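Local coordinates for protein rhamnosidase B (Bacillus sp., PDB 2OKX) that probably hydrolyses terminal alpha-L-rhamnosyl linkages as a glycoside hydrolase family 78 alpha-L-rhamnosidase with an alpha barrel, at residues T630-L635 with S804-E809; Q698-V703 with Q767-L772; V577-N582 with H862-A867. One frame throughout, in Å; residues are numbered along the deposited sequence.

Contact 1 of 3, residues T630-L635 with S804-E809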
loop_
_atom_site.group_PDB
_atom_site.type_symbol
_atom_site.label_atom_id
_atom_site.label_comp_id
_atom_site.label_asym_id
_atom_site.label_seq_id
_atom_site.Cartn_x
_atom_site.Cartn_y
_atom_site.Cartn_z
ATOM N N THR A 630 -12.068 -10.752 -7.523
ATOM C CA THR A 630 -12.258 -10.814 -8.963
ATOM C C THR A 630 -13.717 -10.491 -9.287
ATOM O O THR A 630 -14.007 -9.833 -10.287
ATOM C CB THR A 630 -11.865 -12.193 -9.521
ATOM O OG1 THR A 630 -10.454 -12.383 -9.344
ATOM C CG2 THR A 630 -12.190 -12.285 -11.008
ATOM N N PHE A 631 -14.633 -10.936 -8.435
ATOM C CA PHE A 631 -16.043 -10.646 -8.660
ATOM C C PHE A 631 -16.273 -9.140 -8.520
ATOM O O PHE A 631 -17.100 -8.566 -9.230
ATOM C CB PHE A 631 -16.933 -11.398 -7.659
ATOM C CG PHE A 631 -16.782 -12.899 -7.708
ATOM C CD1 PHE A 631 -16.361 -13.537 -8.872
ATOM C CD2 PHE A 631 -17.077 -13.673 -6.590
ATOM C CE1 PHE A 631 -16.231 -14.931 -8.918
ATOM C CE2 PHE A 631 -16.951 -15.067 -6.628
ATOM C CZ PHE A 631 -16.526 -15.693 -7.797
ATOM N N PHE A 632 -15.544 -8.500 -7.607
ATOM C CA PHE A 632 -15.693 -7.060 -7.414
ATOM C C PHE A 632 -15.109 -6.314 -8.604
ATOM O O PHE A 632 -15.534 -5.199 -8.921
ATOM C CB PHE A 632 -15.026 -6.601 -6.111
ATOM C CG PHE A 632 -15.691 -7.133 -4.871
ATOM C CD1 PHE A 632 -17.044 -7.473 -4.882
ATOM C CD2 PHE A 632 -14.970 -7.302 -3.694
ATOM C CE1 PHE A 632 -17.663 -7.977 -3.739
ATOM C CE2 PHE A 632 -15.580 -7.804 -2.550
ATOM C CZ PHE A 632 -16.933 -8.144 -2.574
ATOM N N TRP A 633 -14.132 -6.934 -9.260
ATOM C CA TRP A 633 -13.513 -6.346 -10.443
ATOM C C TRP A 633 -14.566 -6.304 -11.549
ATOM O O TRP A 633 -14.681 -5.320 -12.279
ATOM C CB TRP A 633 -12.323 -7.193 -10.910
ATOM C CG TRP A 633 -11.800 -6.799 -12.271
ATOM C CD1 TRP A 633 -11.116 -5.662 -12.590
ATOM C CD2 TRP A 633 -11.951 -7.533 -13.494
ATOM N NE1 TRP A 633 -10.831 -5.640 -13.938
ATOM C CE2 TRP A 633 -11.333 -6.775 -14.516
ATOM C CE3 TRP A 633 -12.548 -8.757 -13.826
ATOM C CZ2 TRP A 633 -11.296 -7.202 -15.852
ATOM C CZ3 TRP A 633 -12.512 -9.184 -15.156
ATOM C CH2 TRP A 633 -11.889 -8.406 -16.150
ATOM N N ILE A 634 -15.331 -7.385 -11.679
ATOM C CA ILE A 634 -16.371 -7.435 -12.697
ATOM C C ILE A 634 -17.399 -6.350 -12.383
ATOM O O ILE A 634 -17.851 -5.630 -13.270
ATOM C CB ILE A 634 -17.053 -8.821 -12.731
ATOM C CG1 ILE A 634 -16.052 -9.868 -13.241
ATOM C CG2 ILE A 634 -18.288 -8.780 -13.630
ATOM C CD1 ILE A 634 -16.567 -11.299 -13.205
ATOM N N LEU A 635 -17.750 -6.234 -11.106
ATOM C CA LEU A 635 -18.703 -5.223 -10.664
ATOM C C LEU A 635 -18.164 -3.846 -11.043
ATOM O O LEU A 635 -18.874 -3.032 -11.631
ATOM C CB LEU A 635 -18.878 -5.289 -9.146
ATOM C CG LEU A 635 -20.232 -4.896 -8.541
ATOM C CD1 LEU A 635 -20.031 -4.578 -7.072
ATOM C CD2 LEU A 635 -20.833 -3.706 -9.259
ATOM N N SER A 804 -18.821 -2.492 5.891
ATOM C CA SER A 804 -19.869 -1.513 6.178
ATOM C C SER A 804 -20.427 -0.942 4.874
ATOM O O SER A 804 -21.616 -0.644 4.779
ATOM C CB SER A 804 -19.324 -0.362 7.035
ATOM O OG SER A 804 -19.124 -0.757 8.383
ATOM N N PHE A 805 -19.566 -0.796 3.872
ATOM C CA PHE A 805 -19.982 -0.249 2.580
ATOM C C PHE A 805 -21.103 -1.095 1.985
ATOM O O PHE A 805 -22.125 -0.566 1.539
ATOM C CB PHE A 805 -18.795 -0.211 1.610
ATOM C CG PHE A 805 -19.037 0.628 0.380
ATOM C CD1 PHE A 805 -19.997 0.260 -0.558
ATOM C CD2 PHE A 805 -18.288 1.780 0.156
ATOM C CE1 PHE A 805 -20.210 1.027 -1.706
ATOM C CE2 PHE A 805 -18.488 2.556 -0.985
ATOM C CZ PHE A 805 -19.452 2.179 -1.921
ATOM N N PHE A 806 -20.902 -2.407 1.972
ATOM C CA PHE A 806 -21.901 -3.320 1.435
ATOM C C PHE A 806 -23.157 -3.266 2.299
ATOM O O PHE A 806 -24.276 -3.343 1.792
ATOM C CB PHE A 806 -21.332 -4.744 1.382
ATOM C CG PHE A 806 -20.166 -4.892 0.441
ATOM C CD1 PHE A 806 -20.330 -4.701 -0.926
ATOM C CD2 PHE A 806 -18.896 -5.202 0.923
ATOM C CE1 PHE A 806 -19.246 -4.814 -1.804
ATOM C CE2 PHE A 806 -17.807 -5.320 0.055
ATOM C CZ PHE A 806 -17.981 -5.124 -1.308
ATOM N N TYR A 807 -22.969 -3.113 3.604
ATOM C CA TYR A 807 -24.091 -3.030 4.534
ATOM C C TYR A 807 -24.945 -1.796 4.221
ATOM O O TYR A 807 -26.179 -1.857 4.253
ATOM C CB TYR A 807 -23.561 -2.973 5.970
ATOM C CG TYR A 807 -24.617 -2.797 7.041
ATOM C CD1 TYR A 807 -25.756 -3.606 7.076
ATOM C CD2 TYR A 807 -24.464 -1.834 8.031
ATOM C CE1 TYR A 807 -26.714 -3.453 8.079
ATOM C CE2 TYR A 807 -25.409 -1.675 9.035
ATOM C CZ TYR A 807 -26.531 -2.487 9.052
ATOM O OH TYR A 807 -27.453 -2.324 10.053
ATOM N N TYR A 808 -24.288 -0.684 3.909
ATOM C CA TYR A 808 -25.008 0.547 3.588
ATOM C C TYR A 808 -25.760 0.404 2.265
ATOM O O TYR A 808 -26.856 0.943 2.106
ATOM C CB TYR A 808 -24.046 1.742 3.536
ATOM C CG TYR A 808 -23.348 2.034 4.858
ATOM C CD1 TYR A 808 -23.865 1.567 6.067
ATOM C CD2 TYR A 808 -22.173 2.790 4.896
ATOM C CE1 TYR A 808 -23.224 1.842 7.290
ATOM C CE2 TYR A 808 -21.529 3.070 6.107
ATOM C CZ TYR A 808 -22.058 2.594 7.296
ATOM O OH TYR A 808 -21.424 2.874 8.488
ATOM N N GLU A 809 -25.177 -0.317 1.312
ATOM C CA GLU A 809 -25.854 -0.521 0.037
ATOM C C GLU A 809 -27.145 -1.292 0.314
ATOM O O GLU A 809 -28.173 -1.059 -0.328
ATOM C CB GLU A 809 -24.967 -1.300 -0.939
ATOM C CG GLU A 809 -23.856 -0.468 -1.580
ATOM C CD GLU A 809 -23.081 -1.233 -2.647
ATOM O OE1 GLU A 809 -22.329 -2.167 -2.296
ATOM O OE2 GLU A 809 -23.229 -0.902 -3.841
#
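F632 and F806 are the facing residues of two helical turns, 630-635 and 804-809, that keep well apart: even at these two positions, the nearest of the pair, the CA atoms are 11.4 Å from each other. Both turns are interior parts of longer helices, 627-644 and 801-813, and hold their form through backbone bonds such as I634 N to T630 O and Y808 N to S804 O. The backbones do not touch; two phenyl rings bridge the distance.

The side chains approach from opposite directions. In F632 the ring carbon CG lies anti to the carbonyl carbon (chi1 -67°), and F806 adopts nearly the same setting, which sends each ring outward from its own helix toward the other. Closest approach is between F632 CZ and F806 CZ, at 3.4 Å. The outer end of the F806 ring comes over one face of F632, where its CZ also stands 3.8 Å from both F632 CE1 and F632 CE2. The planes are inclined by 27° and are slid so far along each other that the ring centroids of F632 and F806 are 5.0 Å apart and little overlap remains. This is therefore a marginal offset pair and not a full stack. F802, one turn before F806 on the same helix, meets the F806 ring edge-to-face.

The contact joins helices 627-644 and 801-813 within the six-hairpin glycosidase domain, an (alpha/alpha)6 barrel in this family. Both rings are buried. With no hydrogen bond or charge pair joining these turns, rings that barely overlap and only about 108 Å² buried between them, the cohesion is weak and rests on dispersion and the exclusion of water.

Contact 2 of 3, residues Q698-V703 with Q767-L772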
loop_
_atom_site.group_PDB
_atom_site.type_symbol
_atom_site.label_atom_id
_atom_site.label_comp_id
_atom_site.label_asym_id
_atom_site.label_seq_id
_atom_site.Cartn_x
_atom_site.Cartn_y
_atom_site.Cartn_z
ATOM N N GLN A 698 -18.964 -16.024 -1.110
ATOM C CA GLN A 698 -18.467 -15.971 -2.485
ATOM C C GLN A 698 -19.375 -16.714 -3.462
ATOM O O GLN A 698 -19.344 -16.465 -4.666
ATOM C CB GLN A 698 -17.025 -16.487 -2.587
ATOM C CG GLN A 698 -16.726 -17.805 -1.891
ATOM C CD GLN A 698 -15.252 -18.169 -1.998
ATOM O OE1 GLN A 698 -14.381 -17.326 -1.791
ATOM N NE2 GLN A 698 -14.968 -19.427 -2.317
ATOM N N ASN A 699 -20.190 -17.625 -2.946
ATOM C CA ASN A 699 -21.126 -18.344 -3.802
ATOM C C ASN A 699 -22.191 -17.333 -4.223
ATOM O O ASN A 699 -22.608 -17.290 -5.381
ATOM C CB ASN A 699 -21.760 -19.505 -3.035
ATOM C CG ASN A 699 -21.053 -20.821 -3.289
ATOM O OD1 ASN A 699 -21.334 -21.508 -4.274
ATOM N ND2 ASN A 699 -20.117 -21.172 -2.412
ATOM N N LEU A 700 -22.608 -16.509 -3.267
ATOM C CA LEU A 700 -23.613 -15.480 -3.509
ATOM C C LEU A 700 -23.104 -14.420 -4.486
ATOM O O LEU A 700 -23.822 -14.009 -5.396
ATOM C CB LEU A 700 -24.009 -14.824 -2.187
ATOM C CG LEU A 700 -24.710 -15.725 -1.163
ATOM C CD1 LEU A 700 -24.746 -15.039 0.190
ATOM C CD2 LEU A 700 -26.125 -16.053 -1.647
ATOM N N PHE A 701 -21.861 -13.977 -4.301
ATOM C CA PHE A 701 -21.295 -12.968 -5.186
ATOM C C PHE A 701 -21.068 -13.505 -6.597
ATOM O O PHE A 701 -21.069 -12.743 -7.562
ATOM C CB PHE A 701 -19.990 -12.412 -4.601
ATOM C CG PHE A 701 -20.193 -11.260 -3.649
ATOM C CD1 PHE A 701 -19.556 -11.235 -2.412
ATOM C CD2 PHE A 701 -21.014 -10.189 -3.998
ATOM C CE1 PHE A 701 -19.730 -10.166 -1.534
ATOM C CE2 PHE A 701 -21.195 -9.112 -3.127
ATOM C CZ PHE A 701 -20.551 -9.101 -1.891
ATOM N N LEU A 702 -20.876 -14.813 -6.728
ATOM C CA LEU A 702 -20.682 -15.389 -8.056
ATOM C C LEU A 702 -21.989 -15.251 -8.835
ATOM O O LEU A 702 -21.986 -14.965 -10.033
ATOM C CB LEU A 702 -20.286 -16.865 -7.958
ATOM C CG LEU A 702 -20.129 -17.611 -9.292
ATOM C CD1 LEU A 702 -19.247 -16.824 -10.250
ATOM C CD2 LEU A 702 -19.530 -18.986 -9.031
ATOM N N VAL A 703 -23.106 -15.449 -8.146
ATOM C CA VAL A 703 -24.411 -15.321 -8.782
ATOM C C VAL A 703 -24.543 -13.910 -9.345
ATOM O O VAL A 703 -24.815 -13.728 -10.533
ATOM C CB VAL A 703 -25.554 -15.561 -7.771
ATOM C CG1 VAL A 703 -26.901 -15.251 -8.419
ATOM C CG2 VAL A 703 -25.521 -17.005 -7.285
ATOM N N GLN A 767 -25.471 -12.737 5.509
ATOM C CA GLN A 767 -26.860 -12.329 5.327
ATOM C C GLN A 767 -26.934 -11.077 4.451
ATOM O O GLN A 767 -27.760 -10.994 3.539
ATOM C CB GLN A 767 -27.516 -12.045 6.680
ATOM C CG GLN A 767 -27.269 -13.099 7.754
ATOM C CD GLN A 767 -27.414 -14.521 7.239
ATOM O OE1 GLN A 767 -28.390 -14.857 6.566
ATOM N NE2 GLN A 767 -26.441 -15.369 7.566
ATOM N N VAL A 768 -26.071 -10.104 4.735
ATOM C CA VAL A 768 -26.044 -8.868 3.962
ATOM C C VAL A 768 -25.764 -9.171 2.494
ATOM O O VAL A 768 -26.418 -8.632 1.603
ATOM C CB VAL A 768 -24.961 -7.891 4.493
ATOM C CG1 VAL A 768 -24.799 -6.717 3.537
ATOM C CG2 VAL A 768 -25.349 -7.383 5.871
ATOM N N VAL A 769 -24.790 -10.040 2.242
ATOM C CA VAL A 769 -24.440 -10.396 0.873
ATOM C C VAL A 769 -25.595 -11.100 0.163
ATOM O O VAL A 769 -25.836 -10.867 -1.019
ATOM C CB VAL A 769 -23.184 -11.303 0.829
ATOM C CG1 VAL A 769 -22.890 -11.719 -0.602
ATOM C CG2 VAL A 769 -21.987 -10.558 1.410
ATOM N N ALA A 770 -26.305 -11.963 0.881
ATOM C CA ALA A 770 -27.434 -12.676 0.293
ATOM C C ALA A 770 -28.500 -11.663 -0.129
ATOM O O ALA A 770 -29.139 -11.807 -1.173
ATOM C CB ALA A 770 -28.014 -13.663 1.301
ATOM N N TYR A 771 -28.673 -10.634 0.690
ATOM C CA TYR A 771 -29.650 -9.587 0.420
ATOM C C TYR A 771 -29.270 -8.771 -0.816
ATOM O O TYR A 771 -30.101 -8.540 -1.696
ATOM C CB TYR A 771 -29.753 -8.659 1.630
ATOM C CG TYR A 771 -30.860 -7.633 1.535
ATOM C CD1 TYR A 771 -32.194 -7.998 1.724
ATOM C CD2 TYR A 771 -30.574 -6.298 1.264
ATOM C CE1 TYR A 771 -33.218 -7.053 1.644
ATOM C CE2 TYR A 771 -31.586 -5.348 1.182
ATOM C CZ TYR A 771 -32.906 -5.730 1.372
ATOM O OH TYR A 771 -33.905 -4.790 1.286
ATOM N N LEU A 772 -28.013 -8.340 -0.879
ATOM C CA LEU A 772 -27.522 -7.542 -2.000
ATOM C C LEU A 772 -27.468 -8.286 -3.322
ATOM O O LEU A 772 -27.663 -7.692 -4.380
ATOM C CB LEU A 772 -26.120 -7.002 -1.703
ATOM C CG LEU A 772 -25.975 -5.838 -0.727
ATOM C CD1 LEU A 772 -24.497 -5.552 -0.502
ATOM C CD2 LEU A 772 -26.672 -4.614 -1.288
#
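One face of the F701 ring is covered by V769, whose CG1 methyl sits 3.7 Å from the centroid of the F701 ring and only 12° off its normal, a CH-pi contact over the centre. The second methyl, V769 CG2, stands beyond the rim, 3.7 Å from F701 CE1. The two helical segments, 698-703 and 767-772, run almost parallel, at 13° with 9.1 Å between axes, a side-by-side packing of helices in the (alpha/alpha)6 barrel expected of this six-hairpin glycosidase domain. F701 starts off along the flank of its helix, and its ring end then draws closer to the neighbouring helix, crossing V769 at about a right angle. V769 puts CG1 anti to its own N (chi1 177°), and this methyl wedges between the phenyl face and the base of L700, with V769 CG1 3.7 Å from L700 CB. The four residues are buried and join without any hydrogen bond. A770 turns its CB largely away, and the L700 CD1 methyl comes against its backbone: L700 CD1 lies 3.7 Å from A770 CB and, closer still, 3.5 Å from the amide nitrogen A770 N.

Contact 3 of 3, residues V577-N582 with H862-A867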
loop_
_atom_site.group_PDB
_atom_site.type_symbol
_atom_site.label_atom_id
_atom_site.label_comp_id
_atom_site.label_asym_id
_atom_site.label_seq_id
_atom_site.Cartn_x
_atom_site.Cartn_y
_atom_site.Cartn_z
ATOM N N VAL A 577 -7.350 -5.212 -5.983
ATOM C CA VAL A 577 -8.560 -5.181 -6.790
ATOM C C VAL A 577 -9.854 -4.993 -6.010
ATOM O O VAL A 577 -10.674 -4.142 -6.360
ATOM C CB VAL A 577 -8.652 -6.458 -7.642
ATOM C CG1 VAL A 577 -9.888 -6.417 -8.535
ATOM C CG2 VAL A 577 -7.384 -6.593 -8.480
ATOM N N GLY A 578 -10.040 -5.777 -4.956
ATOM C CA GLY A 578 -11.258 -5.658 -4.176
ATOM C C GLY A 578 -11.493 -4.258 -3.645
ATOM O O GLY A 578 -12.596 -3.718 -3.754
ATOM N N ASP A 579 -10.455 -3.662 -3.066
ATOM C CA ASP A 579 -10.562 -2.320 -2.505
ATOM C C ASP A 579 -10.984 -1.295 -3.558
ATOM O O ASP A 579 -11.809 -0.417 -3.291
ATOM C CB ASP A 579 -9.218 -1.864 -1.918
ATOM C CG ASP A 579 -8.655 -2.828 -0.887
ATOM O OD1 ASP A 579 -8.129 -2.348 0.144
ATOM O OD2 ASP A 579 -8.713 -4.054 -1.108
ATOM N N SER A 580 -10.411 -1.416 -4.753
ATOM C CA SER A 580 -10.674 -0.475 -5.835
ATOM C C SER A 580 -12.132 -0.295 -6.248
ATOM O O SER A 580 -12.493 0.762 -6.755
ATOM C CB SER A 580 -9.843 -0.846 -7.068
ATOM O OG SER A 580 -10.394 -1.962 -7.741
ATOM N N ARG A 581 -12.965 -1.312 -6.061
ATOM C CA ARG A 581 -14.371 -1.174 -6.436
ATOM C C ARG A 581 -15.020 -0.060 -5.615
ATOM O O ARG A 581 -15.661 0.836 -6.168
ATOM C CB ARG A 581 -15.126 -2.490 -6.227
ATOM C CG ARG A 581 -16.602 -2.434 -6.636
ATOM C CD ARG A 581 -17.509 -2.062 -5.467
ATOM N NE ARG A 581 -18.893 -1.853 -5.894
ATOM C CZ ARG A 581 -19.931 -1.755 -5.064
ATOM N NH1 ARG A 581 -21.155 -1.566 -5.543
ATOM N NH2 ARG A 581 -19.750 -1.854 -3.755
ATOM N N ASN A 582 -14.840 -0.108 -4.298
ATOM C CA ASN A 582 -15.411 0.915 -3.431
ATOM C C ASN A 582 -14.702 2.246 -3.639
ATOM O O ASN A 582 -15.337 3.297 -3.694
ATOM C CB ASN A 582 -15.299 0.504 -1.960
ATOM C CG ASN A 582 -16.237 -0.633 -1.594
ATOM O OD1 ASN A 582 -17.005 -1.122 -2.425
ATOM N ND2 ASN A 582 -16.179 -1.056 -0.339
ATOM N N HIS A 862 -7.313 3.510 4.803
ATOM C CA HIS A 862 -7.702 2.530 3.783
ATOM C C HIS A 862 -8.933 3.081 3.075
ATOM O O HIS A 862 -10.016 3.125 3.658
ATOM C CB HIS A 862 -8.058 1.183 4.434
ATOM C CG HIS A 862 -7.004 0.132 4.276
ATOM N ND1 HIS A 862 -7.225 -1.053 3.605
ATOM C CD2 HIS A 862 -5.724 0.081 4.714
ATOM C CE1 HIS A 862 -6.129 -1.788 3.637
ATOM N NE2 HIS A 862 -5.202 -1.123 4.305
ATOM N N ALA A 863 -8.771 3.498 1.824
ATOM C CA ALA A 863 -9.888 4.071 1.082
ATOM C C ALA A 863 -11.040 3.099 0.869
ATOM O O ALA A 863 -12.133 3.514 0.492
ATOM C CB ALA A 863 -9.410 4.630 -0.266
ATOM N N TRP A 864 -10.819 1.809 1.103
ATOM C CA TRP A 864 -11.918 0.870 0.925
ATOM C C TRP A 864 -12.931 1.095 2.054
ATOM O O TRP A 864 -14.045 0.563 2.030
ATOM C CB TRP A 864 -11.396 -0.583 0.879
ATOM C CG TRP A 864 -11.069 -1.263 2.190
ATOM C CD1 TRP A 864 -10.940 -0.687 3.425
ATOM C CD2 TRP A 864 -10.830 -2.666 2.377
ATOM N NE1 TRP A 864 -10.639 -1.647 4.370
ATOM C CE2 TRP A 864 -10.566 -2.869 3.752
ATOM C CE3 TRP A 864 -10.813 -3.771 1.513
ATOM C CZ2 TRP A 864 -10.289 -4.136 4.284
ATOM C CZ3 TRP A 864 -10.539 -5.033 2.042
ATOM C CH2 TRP A 864 -10.281 -5.202 3.418
ATOM N N SER A 865 -12.540 1.938 3.011
ATOM C CA SER A 865 -13.363 2.284 4.171
ATOM C C SER A 865 -13.999 3.678 4.058
ATOM O O SER A 865 -14.617 4.148 5.014
ATOM C CB SER A 865 -12.510 2.270 5.446
ATOM O OG SER A 865 -11.998 0.982 5.737
ATOM N N ALA A 866 -13.857 4.334 2.907
ATOM C CA ALA A 866 -14.391 5.692 2.740
ATOM C C ALA A 866 -15.864 5.803 2.333
ATOM O O ALA A 866 -16.271 6.795 1.721
ATOM C CB ALA A 866 -13.520 6.466 1.738
ATOM N N ALA A 867 -16.660 4.805 2.698
ATOM C CA ALA A 867 -18.087 4.778 2.369
ATOM C C ALA A 867 -18.862 6.101 2.448
ATOM O O ALA A 867 -19.603 6.440 1.523
ATOM C CB ALA A 867 -18.792 3.724 3.227
HETATM O O HOH W 1 -8.347 0.396 0.847
#
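D579, in helix 577-590, comes close to W864 in a short 3-10 turn, with the two CA atoms 4.9 Å apart. D579 crosses the indole obliquely, with its carboxylate plane turned only 19° from the ring. Its OD1 lies 3.1 Å above the ring plane, offset toward the rim, and is 3.3 Å from W864 CE3; the other oxygen, D579 OD2, is 3.4 Å from that same carbon. The indole takes the crowded rotamer, CG between the backbone N and the carbonyl carbon (chi1 80°), and this brings its six-membered part, CE3 and CZ3, beside the D579 carboxylate. F802 stacks on W864, while the indole NE1 is bonded to E841 O.

A water joins the two segments: it lies 2.8 Å from D579 OD1, to which it probably donates, and accepts from W864 N at 2.9 Å, tying the acid to the backbone of the turn. Farther along the helix, N582 points its amide at the turn, though N582 ND2 stays 3.6 Å from W864 O. The other end of that amide is steadied by a neighbour, since R581 NH2 donates to N582 OD1 at 3.1 Å with an N-H...O angle of 148°. R581 itself is held by a salt bridge to E639.

D579 OD1 also binds a glycerol, probably from the crystallisation liquor, which may mark a pocket beside the acid. An acid against a tryptophan at such a site is consistent with the sugar-binding pocket of an (alpha/alpha)6-barrel glycosidase.

Contact 1 is the middle member of a chain of packing through the barrel domain, its centre 10 Å from that of contact 2. Toward contact 2 the link includes an edge-to-face pair, F632 with F701, in which F632 CZ is 3.6 Å from F701 CE1, and L772 packs on F806. Toward contact 3 it includes a salt bridge, E809 OE2 to R581 NH1 at 2.8 Å, besides apolar packing. Contacts 2 and 3 do not touch, their nearest atoms being about 7 Å apart. In sequence they are nested, 2 within 1 within 3. Contact 3 carries the glycerol-bound D579, which may mark the sugar pocket; the centres of contacts 1 and 2 are 9 and 18 Å from that of contact 3.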